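Local coordinates for protein putative Phosphate (Eubacterium rectale, PDB 3DAO) that is a putative phosphatase of the haloacid dehalogenase-like hydrolase family, probably removing phosphate groups from small phosphorylated substrates, at residues R64-S67 with S68-L72; V155-I158 with T159-D162; L216-L219 with I220-D224; F233-N236 with L237-E241. All coordinates share one frame; numbering follows the deposited sequence.

All four contacts are local, each joining residues a few positions apart, but their surroundings differ. Contacts 1, 3 and 4 belong to the layers built on the eight-stranded sheet and are partly buried, whereas contact 2 is a surface turn in the region of the six-stranded sheet, its centre about 27 Å from that of contact 1. Contacts 1 and 3 lie on helices 66-72 and 212-222, whose apolar residues face strand 81-84, though in contact 1 polar R64 and E69 also point inward. Contact 4 runs from the end of strand 230-234 toward helix 240-245 and is almost wholly polar. In contact 2 a carboxylate again takes a backbone N-H, beside a hydroxyl, an arginine and a small apolar side.

Contact 1 of 4, residues R64-S67 with S68-L72; sequences RQFS and SEFKL
R64 and S68 form the polar half of this contact at the start of helix 66-72. The arginine chain, extended from CG to NE, brings CD within 3.2 Å of S68 OG, and NH1 then gives S68 OG a hydrogen bond of 2.9 Å. This bond is bent, 133° at the hydrogen, with the hydroxyl tilted out of the guanidinium plane. Serine suits the place, being short enough to accept the N-H close to the helix. One guanidinium face receives a methyl, L72 CD2, while NH2 makes a salt bridge to D29.

The aromatic half is the pair F66 and F70, whose side chains run side by side in the same direction. Their centroids are 4.5 Å apart and the planes meet at 33°, an oblique pairing. F66 CZ sits over the centre of the F70 ring, and F70 CB makes a CH-pi contact over the F66 face. Y82 of strand 81-84 meets both rings.

Backbone bonds tie the turn together: Q65, at the N-cap, offers its carbonyl to E69 N, and F66 O accepts from F70 N at 2.8 Å. A water binds S67 OG and, weakly, K71 NZ.

The chemistry is thus divided: the rings bind the helix to the sheet, while S68 helps to position an arginine directed at D29 of the probable active site.

Contact 2 of 4, residues V155-I158 with T159-D162; sequences VDDI and TRLD
D157 reaches forward to both T159 and R160, and its side chain organises the turn. CG lies anti to the backbone N (chi1 -175°), which carries the carboxylate over the next two residues. The first atom, CB, already touches the aliphatic part of R160, with R160 CG 4.0 Å from D157 CB. Beyond CG, one oxygen takes two donors of T159: D157 OD1 accepts the hydroxyl T159 OG1 at 2.6 Å on its syn side and the amide T159 N at 2.8 Å on its anti side, both from the same face of the carboxylate. The bond to T159 N closes an Asx turn. The other oxygen, D157 OD2, stands over a face of the R160 guanidinium, the two planes 73° apart. Lying well out of the guanidinium plane, it has no N-H pointing at it; this salt bridge of charge alone belongs to one of two arginine conformers and may not be constant.

Behind the polar tip, D157 O takes R160 N and I158 O takes L161 N. On the apolar side, I158 CG2 lies 4.1 Å from L161 CD1; I158 also packs on helix 104-117, and L161 on F132.

A short acidic side chain suits this place, since it can satisfy an amide and a hydroxyl at once, while the exposed arginine probably adds mainly electrostatic attraction.

Contact 3 of 4, residues L216-L219 with I220-D224; sequences LSYL and IDRFD
The carbonyls of L216, S217, Y218 and L219 receive the N-H groups of I220, D221, R222 and F223 in turn, the i to i+4 bonding of the last turns of helix 212-222, after which D224, with positive phi, ends it in a Schellman motif completed by L225 N on I220 O.

L219 and F223 carry the inner side. Their side chains lie alongside each other, L219 CD2 3.8 Å from F223 CE2, and F223 CD2 comes 3.2 Å from L219 O. F223 CG is anti to its carbonyl carbon (chi1 -65°), which lays the ring back along the helix toward L219; both residues also press on L81. Replacing F223 by alanine removes the ring, which is likely to open a gap beside L219 CD2 and L81. A turn earlier, L216 CG touches I220 CD1 at 4.2 Å, both facing strand 230-234.

Y218 and R222 form a flank packed on L97 of strand 96-99. They run in the same direction, ring and guanidinium planes 22° apart, with Y218 OH 3.4 Å from R222 NH1. On the solvent side, a water gives hydrogen bonds to Y218 O and D221 OD2.

Chemistry thus changes round the helix end: branched and aromatic carbons bind it to the sheet, long polar-tipped side chains lie along strand 96-99, and exposed D221 meets water.

Contact 4 of 4, residues F233-N236 with L237-E241; sequences FGDN and LNDIE
D239 turns its carboxylate back toward the peptide N-H groups of D235 and N236, which helps to shape the loop. Its OD2 accepts D235 N and N236 N, each at 3.0 Å, both on the anti side but from opposite faces of the carboxylate, so two backbone amides grip one oxygen. CG anti to the carbonyl carbon (chi1 -72°) aims the group that way, and OD1 is held by a salt bridge to K212. With alanine in place of D239, the two amides would probably lose their shared acceptor and K212 its carboxylate partner, though N238 OD1 would remain to it. G234 suits its position, since any CB there would run into D239 CB.

The carboxylates of D235 and D239 cross with planes 31° apart, D235 OD1 being 3.5 Å from D239 OD2; D27 lies close to both. These are like charges, consistent with a cation site as in relatives.

The amides of N236 and N238 are instead stacked, planes 11° apart. N236 OD1 takes N238 N at 2.7 Å on a lone pair in the carbonyl plane, a nearly straight bond that makes an Asx turn. N236 O then accepts D239 N at 2.8 Å.

A GDxxxD sequence at the end of a strand, its acidic groups gathered near D27, matches the fourth motif of haloacid dehalogenase-like enzymes, which in relatives helps to bind magnesium.

Contact 1 of 4, residues R64-S67 with S68-L72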
loop_
_atom_site.group_PDB
_atom_site.type_symbol
_atom_site.label_atom_id
_atom_site.label_comp_id
_atom_site.label_asym_id
_atom_site.label_seq_id
_atom_site.Cartn_x
_atom_site.Cartn_y
_atom_site.Cartn_z
ATOM N N ARG A 64 -3.032 1.604 -1.638
ATOM C CA ARG A 64 -4.371 2.135 -1.404
ATOM C C ARG A 64 -5.037 1.567 -0.175
ATOM O O ARG A 64 -4.703 0.472 0.278
ATOM C CB ARG A 64 -5.298 1.854 -2.611
ATOM C CG ARG A 64 -5.008 2.552 -3.902
ATOM C CD ARG A 64 -6.253 2.434 -4.801
ATOM N NE ARG A 64 -6.012 3.044 -6.110
ATOM C CZ ARG A 64 -6.967 3.392 -6.945
ATOM N NH1 ARG A 64 -8.224 3.209 -6.594
ATOM N NH2 ARG A 64 -6.654 3.948 -8.099
ATOM N N GLN A 65 -5.990 2.342 0.344
ATOM C CA GLN A 65 -6.843 1.909 1.451
ATOM C C GLN A 65 -7.794 0.853 0.947
ATOM O O GLN A 65 -8.049 0.749 -0.243
ATOM C CB GLN A 65 -7.719 3.036 1.995
ATOM C CG GLN A 65 -6.964 4.154 2.586
ATOM C CD GLN A 65 -7.896 5.160 3.178
ATOM O OE1 GLN A 65 -8.653 5.826 2.459
ATOM N NE2 GLN A 65 -7.835 5.309 4.499
ATOM N N PHE A 66 -8.351 0.086 1.887
ATOM C CA PHE A 66 -9.302 -0.981 1.532
ATOM C C PHE A 66 -10.480 -0.438 0.785
ATOM O O PHE A 66 -10.857 -0.956 -0.258
ATOM C CB PHE A 66 -9.757 -1.766 2.765
ATOM C CG PHE A 66 -10.799 -2.780 2.479
ATOM C CD1 PHE A 66 -10.568 -3.793 1.551
ATOM C CD2 PHE A 66 -12.019 -2.735 3.125
ATOM C CE1 PHE A 66 -11.541 -4.757 1.303
ATOM C CE2 PHE A 66 -12.976 -3.694 2.879
ATOM C CZ PHE A 66 -12.723 -4.721 1.972
ATOM N N SER A 67 -11.051 0.638 1.310
ATOM C CA SER A 67 -12.250 1.226 0.715
ATOM C C SER A 67 -12.063 1.519 -0.757
ATOM O O SER A 67 -12.976 1.326 -1.566
ATOM C CB SER A 67 -12.666 2.532 1.446
ATOM O OG SER A 67 -11.620 3.502 1.406
ATOM N N SER A 68 -10.870 1.982 -1.098
ATOM C CA SER A 68 -10.530 2.364 -2.463
ATOM C C SER A 68 -10.384 1.124 -3.361
ATOM O O SER A 68 -10.876 1.075 -4.489
ATOM C CB SER A 68 -9.272 3.215 -2.501
ATOM O OG SER A 68 -9.034 3.653 -3.830
ATOM N N GLU A 69 -9.750 0.095 -2.826
ATOM C CA GLU A 69 -9.592 -1.150 -3.586
ATOM C C GLU A 69 -10.944 -1.811 -3.819
ATOM O O GLU A 69 -11.247 -2.324 -4.915
ATOM C CB GLU A 69 -8.683 -2.150 -2.846
ATOM C CG GLU A 69 -7.270 -1.709 -2.648
ATOM C CD GLU A 69 -6.430 -2.716 -1.867
ATOM O OE1 GLU A 69 -7.003 -3.636 -1.265
ATOM O OE2 GLU A 69 -5.193 -2.603 -1.854
ATOM N N PHE A 70 -11.765 -1.741 -2.794
ATOM C CA PHE A 70 -13.040 -2.503 -2.752
ATOM C C PHE A 70 -14.006 -1.858 -3.739
ATOM O O PHE A 70 -14.802 -2.535 -4.390
ATOM C CB PHE A 70 -13.593 -2.510 -1.332
ATOM C CG PHE A 70 -14.467 -3.694 -0.980
ATOM C CD1 PHE A 70 -14.056 -5.003 -1.226
ATOM C CD2 PHE A 70 -15.641 -3.492 -0.252
ATOM C CE1 PHE A 70 -14.835 -6.077 -0.822
ATOM C CE2 PHE A 70 -16.394 -4.547 0.169
ATOM C CZ PHE A 70 -16.011 -5.838 -0.137
ATOM N N LYS A 71 -13.878 -0.542 -3.889
ATOM C CA LYS A 71 -14.731 0.197 -4.851
ATOM C C LYS A 71 -14.283 -0.015 -6.305
ATOM O O LYS A 71 -15.079 -0.281 -7.191
ATOM C CB LYS A 71 -14.747 1.700 -4.536
ATOM C CG LYS A 71 -15.500 2.069 -3.277
ATOM C CD LYS A 71 -15.386 3.585 -3.016
ATOM C CE LYS A 71 -15.759 3.965 -1.598
ATOM N NZ LYS A 71 -15.402 5.405 -1.327
ATOM N N LEU A 72 -12.986 0.056 -6.538
ATOM C CA LEU A 72 -12.471 -0.088 -7.882
ATOM C C LEU A 72 -12.818 -1.480 -8.463
ATOM O O LEU A 72 -13.091 -1.623 -9.647
ATOM C CB LEU A 72 -10.960 0.107 -7.898
ATOM C CG LEU A 72 -10.260 0.070 -9.255
ATOM C CD1 LEU A 72 -10.696 1.255 -10.106
ATOM C CD2 LEU A 72 -8.712 0.030 -9.043
HETATM O O HOH W 1 -12.016 5.270 -0.641
#

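Contact 2 of 4, residues V155-I158 with T159-D162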
loop_
_atom_site.group_PDB
_atom_site.type_symbol
_atom_site.label_atom_id
_atom_site.label_comp_id
_atom_site.label_asym_id
_atom_site.label_seq_id
_atom_site.Cartn_x
_atom_site.Cartn_y
_atom_site.Cartn_z
ATOM N N VAL A 155 -9.004 14.936 16.596
ATOM C CA VAL A 155 -8.945 14.668 18.035
ATOM C C VAL A 155 -8.059 15.703 18.725
ATOM O O VAL A 155 -7.220 16.342 18.086
ATOM C CB VAL A 155 -8.439 13.260 18.336
ATOM C CG1 VAL A 155 -9.389 12.238 17.777
ATOM C CG2 VAL A 155 -7.006 13.062 17.807
ATOM N N ASP A 156 -8.183 15.842 20.051
ATOM C CA ASP A 156 -7.385 16.844 20.768
ATOM C C ASP A 156 -5.934 16.427 20.937
ATOM O O ASP A 156 -5.035 17.261 20.867
ATOM C CB ASP A 156 -7.969 17.163 22.166
ATOM C CG ASP A 156 -7.201 18.264 22.877
ATOM O OD1 ASP A 156 -7.144 19.398 22.358
ATOM O OD2 ASP A 156 -6.638 18.005 23.962
ATOM N N ASP A 157 -5.722 15.141 21.161
ATOM C CA ASP A 157 -4.373 14.615 21.451
ATOM C C ASP A 157 -4.260 13.148 21.092
ATOM O O ASP A 157 -4.834 12.285 21.725
ATOM C CB ASP A 157 -4.087 14.862 22.956
ATOM C CG ASP A 157 -2.697 14.478 23.395
ATOM O OD1 ASP A 157 -1.953 13.751 22.708
ATOM O OD2 ASP A 157 -2.339 14.913 24.513
ATOM N N ILE A 158 -3.490 12.892 20.040
ATOM C CA ILE A 158 -3.317 11.529 19.534
ATOM C C ILE A 158 -2.702 10.610 20.599
ATOM O O ILE A 158 -2.996 9.421 20.636
ATOM C CB ILE A 158 -2.494 11.523 18.212
ATOM C CG1 ILE A 158 -3.325 12.169 17.092
ATOM C CG2 ILE A 158 -2.165 10.161 17.783
ATOM C CD1 ILE A 158 -2.524 12.386 15.785
ATOM N N THR A 159 -1.895 11.176 21.492
ATOM C CA THR A 159 -1.196 10.347 22.493
ATOM C C THR A 159 -2.157 9.908 23.580
ATOM O O THR A 159 -1.804 9.095 24.423
ATOM C CB THR A 159 0.019 11.038 23.163
ATOM O OG1 THR A 159 -0.422 12.118 24.003
ATOM C CG2 THR A 159 1.018 11.548 22.130
ATOM N N ARG A 160 -3.378 10.408 23.527
ATOM C CA ARG A 160 -4.387 10.057 24.524
ATOM C C ARG A 160 -5.356 9.022 23.962
ATOM O O ARG A 160 -6.257 8.568 24.640
ATOM C CB ARG A 160 -5.072 11.311 25.098
ATOM C CG ARG A 160 -4.079 12.167 25.918
ATOM C CD ARG A 160 -4.733 13.227 26.781
ATOM N NE ARG A 160 -3.801 13.782 27.769
ATOM C CZ ARG A 160 -3.317 15.022 27.764
ATOM N NH1 ARG A 160 -3.682 15.889 26.819
ATOM N NH2 ARG A 160 -2.475 15.399 28.724
ATOM N N LEU A 161 -5.110 8.599 22.729
ATOM C CA LEU A 161 -5.946 7.568 22.126
ATOM C C LEU A 161 -5.537 6.197 22.635
ATOM O O LEU A 161 -4.387 5.920 22.964
ATOM C CB LEU A 161 -5.866 7.562 20.609
ATOM C CG LEU A 161 -6.287 8.844 19.921
ATOM C CD1 LEU A 161 -5.962 8.754 18.443
ATOM C CD2 LEU A 161 -7.782 9.075 20.153
ATOM N N ASP A 162 -6.531 5.337 22.702
ATOM C CA ASP A 162 -6.331 3.975 23.151
ATOM C C ASP A 162 -6.739 3.079 22.015
ATOM O O ASP A 162 -7.911 2.794 21.835
ATOM C CB ASP A 162 -7.215 3.696 24.364
ATOM C CG ASP A 162 -7.025 2.310 24.904
ATOM O OD1 ASP A 162 -5.907 1.767 24.766
ATOM O OD2 ASP A 162 -7.989 1.778 25.490
HETATM O O HOH W 2 -6.666 15.995 25.612
#

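Contact 3 of 4, residues L216-L219 with I220-D224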
loop_
_atom_site.group_PDB
_atom_site.type_symbol
_atom_site.label_atom_id
_atom_site.label_comp_id
_atom_site.label_asym_id
_atom_site.label_seq_id
_atom_site.Cartn_x
_atom_site.Cartn_y
_atom_site.Cartn_z
ATOM N N LEU A 216 2.389 -10.283 1.297
ATOM C CA LEU A 216 2.087 -11.272 0.256
ATOM C C LEU A 216 2.563 -12.641 0.679
ATOM O O LEU A 216 1.900 -13.643 0.461
ATOM C CB LEU A 216 2.641 -10.849 -1.106
ATOM C CG LEU A 216 2.186 -11.650 -2.311
ATOM C CD1 LEU A 216 0.681 -11.630 -2.384
ATOM C CD2 LEU A 216 2.832 -11.129 -3.615
ATOM N N SER A 217 3.713 -12.683 1.339
ATOM C CA SER A 217 4.275 -13.944 1.822
ATOM C C SER A 217 3.357 -14.610 2.837
ATOM O O SER A 217 3.252 -15.834 2.900
ATOM C CB SER A 217 5.649 -13.713 2.450
ATOM O OG SER A 217 6.552 -13.267 1.474
ATOM N N TYR A 218 2.686 -13.774 3.617
ATOM C CA TYR A 218 1.718 -14.228 4.599
ATOM C C TYR A 218 0.615 -15.046 3.922
ATOM O O TYR A 218 0.237 -16.156 4.387
ATOM C CB TYR A 218 1.128 -13.059 5.406
ATOM C CG TYR A 218 -0.088 -13.455 6.159
ATOM C CD1 TYR A 218 0.008 -14.013 7.433
ATOM C CD2 TYR A 218 -1.350 -13.364 5.581
ATOM C CE1 TYR A 218 -1.121 -14.411 8.100
ATOM C CE2 TYR A 218 -2.467 -13.763 6.236
ATOM C CZ TYR A 218 -2.353 -14.302 7.495
ATOM O OH TYR A 218 -3.491 -14.698 8.123
ATOM N N LEU A 219 0.127 -14.503 2.802
ATOM C CA LEU A 219 -0.909 -15.165 2.019
ATOM C C LEU A 219 -0.393 -16.416 1.338
ATOM O O LEU A 219 -1.081 -17.445 1.329
ATOM C CB LEU A 219 -1.544 -14.250 0.973
ATOM C CG LEU A 219 -2.568 -13.243 1.473
ATOM C CD1 LEU A 219 -3.086 -12.351 0.311
ATOM C CD2 LEU A 219 -3.725 -13.955 2.246
ATOM N N ILE A 220 0.803 -16.322 0.766
ATOM C CA ILE A 220 1.387 -17.451 0.053
ATOM C C ILE A 220 1.476 -18.638 0.999
ATOM O O ILE A 220 1.068 -19.758 0.660
ATOM C CB ILE A 220 2.756 -17.138 -0.533
ATOM C CG1 ILE A 220 2.601 -16.185 -1.727
ATOM C CG2 ILE A 220 3.419 -18.432 -0.999
ATOM C CD1 ILE A 220 3.895 -15.460 -2.131
ATOM N N ASP A 221 1.940 -18.354 2.210
ATOM C CA ASP A 221 2.087 -19.380 3.235
ATOM C C ASP A 221 0.743 -19.895 3.641
ATOM O O ASP A 221 0.574 -21.080 3.830
ATOM C CB ASP A 221 2.758 -18.856 4.487
ATOM C CG ASP A 221 2.700 -19.861 5.632
ATOM O OD1 ASP A 221 3.485 -20.844 5.569
ATOM O OD2 ASP A 221 1.874 -19.673 6.577
ATOM N N ARG A 222 -0.204 -18.980 3.819
ATOM C CA ARG A 222 -1.545 -19.348 4.279
ATOM C C ARG A 222 -2.206 -20.348 3.367
ATOM O O ARG A 222 -2.967 -21.215 3.802
ATOM C CB ARG A 222 -2.462 -18.123 4.356
ATOM C CG ARG A 222 -3.887 -18.451 4.791
ATOM C CD ARG A 222 -4.649 -17.195 5.073
ATOM N NE ARG A 222 -6.029 -17.407 5.509
ATOM C CZ ARG A 222 -6.408 -17.488 6.782
ATOM N NH1 ARG A 222 -5.521 -17.400 7.758
ATOM N NH2 ARG A 222 -7.685 -17.661 7.081
ATOM N N PHE A 223 -1.943 -20.194 2.087
ATOM C CA PHE A 223 -2.581 -21.060 1.083
ATOM C C PHE A 223 -1.711 -22.212 0.659
ATOM O O PHE A 223 -2.004 -22.894 -0.326
ATOM C CB PHE A 223 -3.077 -20.250 -0.101
ATOM C CG PHE A 223 -4.163 -19.311 0.272
ATOM C CD1 PHE A 223 -5.370 -19.802 0.711
ATOM C CD2 PHE A 223 -3.983 -17.956 0.205
ATOM C CE1 PHE A 223 -6.381 -18.954 1.078
ATOM C CE2 PHE A 223 -5.002 -17.102 0.550
ATOM C CZ PHE A 223 -6.194 -17.597 1.000
ATOM N N ASP A 224 -0.644 -22.391 1.425
ATOM C CA ASP A 224 0.305 -23.505 1.279
ATOM C C ASP A 224 0.896 -23.544 -0.109
ATOM O O ASP A 224 0.968 -24.592 -0.760
ATOM C CB ASP A 224 -0.388 -24.842 1.581
ATOM C CG ASP A 224 -0.902 -24.921 3.016
ATOM O OD1 ASP A 224 -0.142 -24.538 3.931
ATOM O OD2 ASP A 224 -2.065 -25.349 3.222
HETATM O O HOH W 3 0.436 -17.352 6.817
#

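Contact 4 of 4, residues F233-N236 with L237-E241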
loop_
_atom_site.group_PDB
_atom_site.type_symbol
_atom_site.label_atom_id
_atom_site.label_comp_id
_atom_site.label_asym_id
_atom_site.label_seq_id
_atom_site.Cartn_x
_atom_site.Cartn_y
_atom_site.Cartn_z
ATOM N N PHE A 233 2.586 -8.372 -10.749
ATOM C CA PHE A 233 2.623 -7.252 -11.666
ATOM C C PHE A 233 2.920 -6.001 -10.878
ATOM O O PHE A 233 2.344 -5.762 -9.818
ATOM C CB PHE A 233 1.282 -7.022 -12.367
ATOM C CG PHE A 233 0.891 -8.131 -13.279
ATOM C CD1 PHE A 233 0.143 -9.196 -12.809
ATOM C CD2 PHE A 233 1.276 -8.116 -14.625
ATOM C CE1 PHE A 233 -0.231 -10.227 -13.651
ATOM C CE2 PHE A 233 0.902 -9.160 -15.466
ATOM C CZ PHE A 233 0.169 -10.212 -14.979
ATOM N N GLY A 234 3.819 -5.191 -11.404
ATOM C CA GLY A 234 4.177 -3.943 -10.737
ATOM C C GLY A 234 4.772 -2.851 -11.592
ATOM O O GLY A 234 4.994 -3.010 -12.789
ATOM N N ASP A 235 4.954 -1.695 -10.962
ATOM C CA ASP A 235 5.476 -0.523 -11.666
ATOM C C ASP A 235 6.362 0.409 -10.845
ATOM O O ASP A 235 6.830 1.415 -11.367
ATOM C CB ASP A 235 4.328 0.324 -12.206
ATOM C CG ASP A 235 3.559 1.067 -11.135
ATOM O OD1 ASP A 235 3.655 0.717 -9.947
ATOM O OD2 ASP A 235 2.838 2.033 -11.487
ATOM N N ASN A 236 6.599 0.035 -9.596
ATOM C CA ASN A 236 7.243 0.900 -8.597
ATOM C C ASN A 236 8.475 0.268 -7.999
ATOM O O ASN A 236 8.590 -0.935 -7.910
ATOM C CB ASN A 236 6.195 1.121 -7.483
ATOM C CG ASN A 236 6.523 2.260 -6.535
ATOM O OD1 ASN A 236 7.526 2.255 -5.800
ATOM N ND2 ASN A 236 5.623 3.229 -6.496
ATOM N N LEU A 237 9.409 1.110 -7.570
ATOM C CA LEU A 237 10.606 0.581 -6.911
ATOM C C LEU A 237 10.182 -0.258 -5.712
ATOM O O LEU A 237 10.834 -1.240 -5.406
ATOM C CB LEU A 237 11.547 1.696 -6.445
ATOM C CG LEU A 237 12.280 2.490 -7.531
ATOM C CD1 LEU A 237 12.993 3.712 -6.884
ATOM C CD2 LEU A 237 13.262 1.619 -8.296
ATOM N N ASN A 238 9.068 0.100 -5.068
ATOM C CA ASN A 238 8.601 -0.671 -3.886
ATOM C C ASN A 238 8.011 -2.057 -4.264
ATOM O O ASN A 238 7.648 -2.854 -3.405
ATOM C CB ASN A 238 7.651 0.124 -2.965
ATOM C CG ASN A 238 6.237 0.325 -3.534
ATOM O OD1 ASN A 238 5.766 -0.423 -4.381
ATOM N ND2 ASN A 238 5.536 1.337 -3.009
ATOM N N ASP A 239 7.967 -2.339 -5.560
ATOM C CA ASP A 239 7.455 -3.632 -6.063
ATOM C C ASP A 239 8.585 -4.577 -6.384
ATOM O O ASP A 239 8.379 -5.734 -6.728
ATOM C CB ASP A 239 6.667 -3.426 -7.371
ATOM C CG ASP A 239 5.337 -2.751 -7.153
ATOM O OD1 ASP A 239 4.645 -3.061 -6.157
ATOM O OD2 ASP A 239 4.977 -1.905 -7.984
ATOM N N ILE A 240 9.798 -4.069 -6.263
ATOM C CA ILE A 240 10.971 -4.852 -6.678
ATOM C C ILE A 240 11.111 -6.211 -5.975
ATOM O O ILE A 240 11.382 -7.236 -6.600
ATOM C CB ILE A 240 12.278 -4.019 -6.596
ATOM C CG1 ILE A 240 12.327 -3.075 -7.800
ATOM C CG2 ILE A 240 13.507 -4.924 -6.562
ATOM C CD1 ILE A 240 13.495 -2.043 -7.806
ATOM N N GLU A 241 10.927 -6.214 -4.672
ATOM C CA GLU A 241 11.089 -7.460 -3.912
ATOM C C GLU A 241 10.077 -8.512 -4.389
ATOM O O GLU A 241 10.440 -9.669 -4.626
ATOM C CB GLU A 241 10.963 -7.190 -2.401
ATOM C CG GLU A 241 11.192 -8.425 -1.568
ATOM C CD GLU A 241 11.187 -8.166 -0.068
ATOM O OE1 GLU A 241 10.460 -7.237 0.389
ATOM O OE2 GLU A 241 11.919 -8.921 0.632
#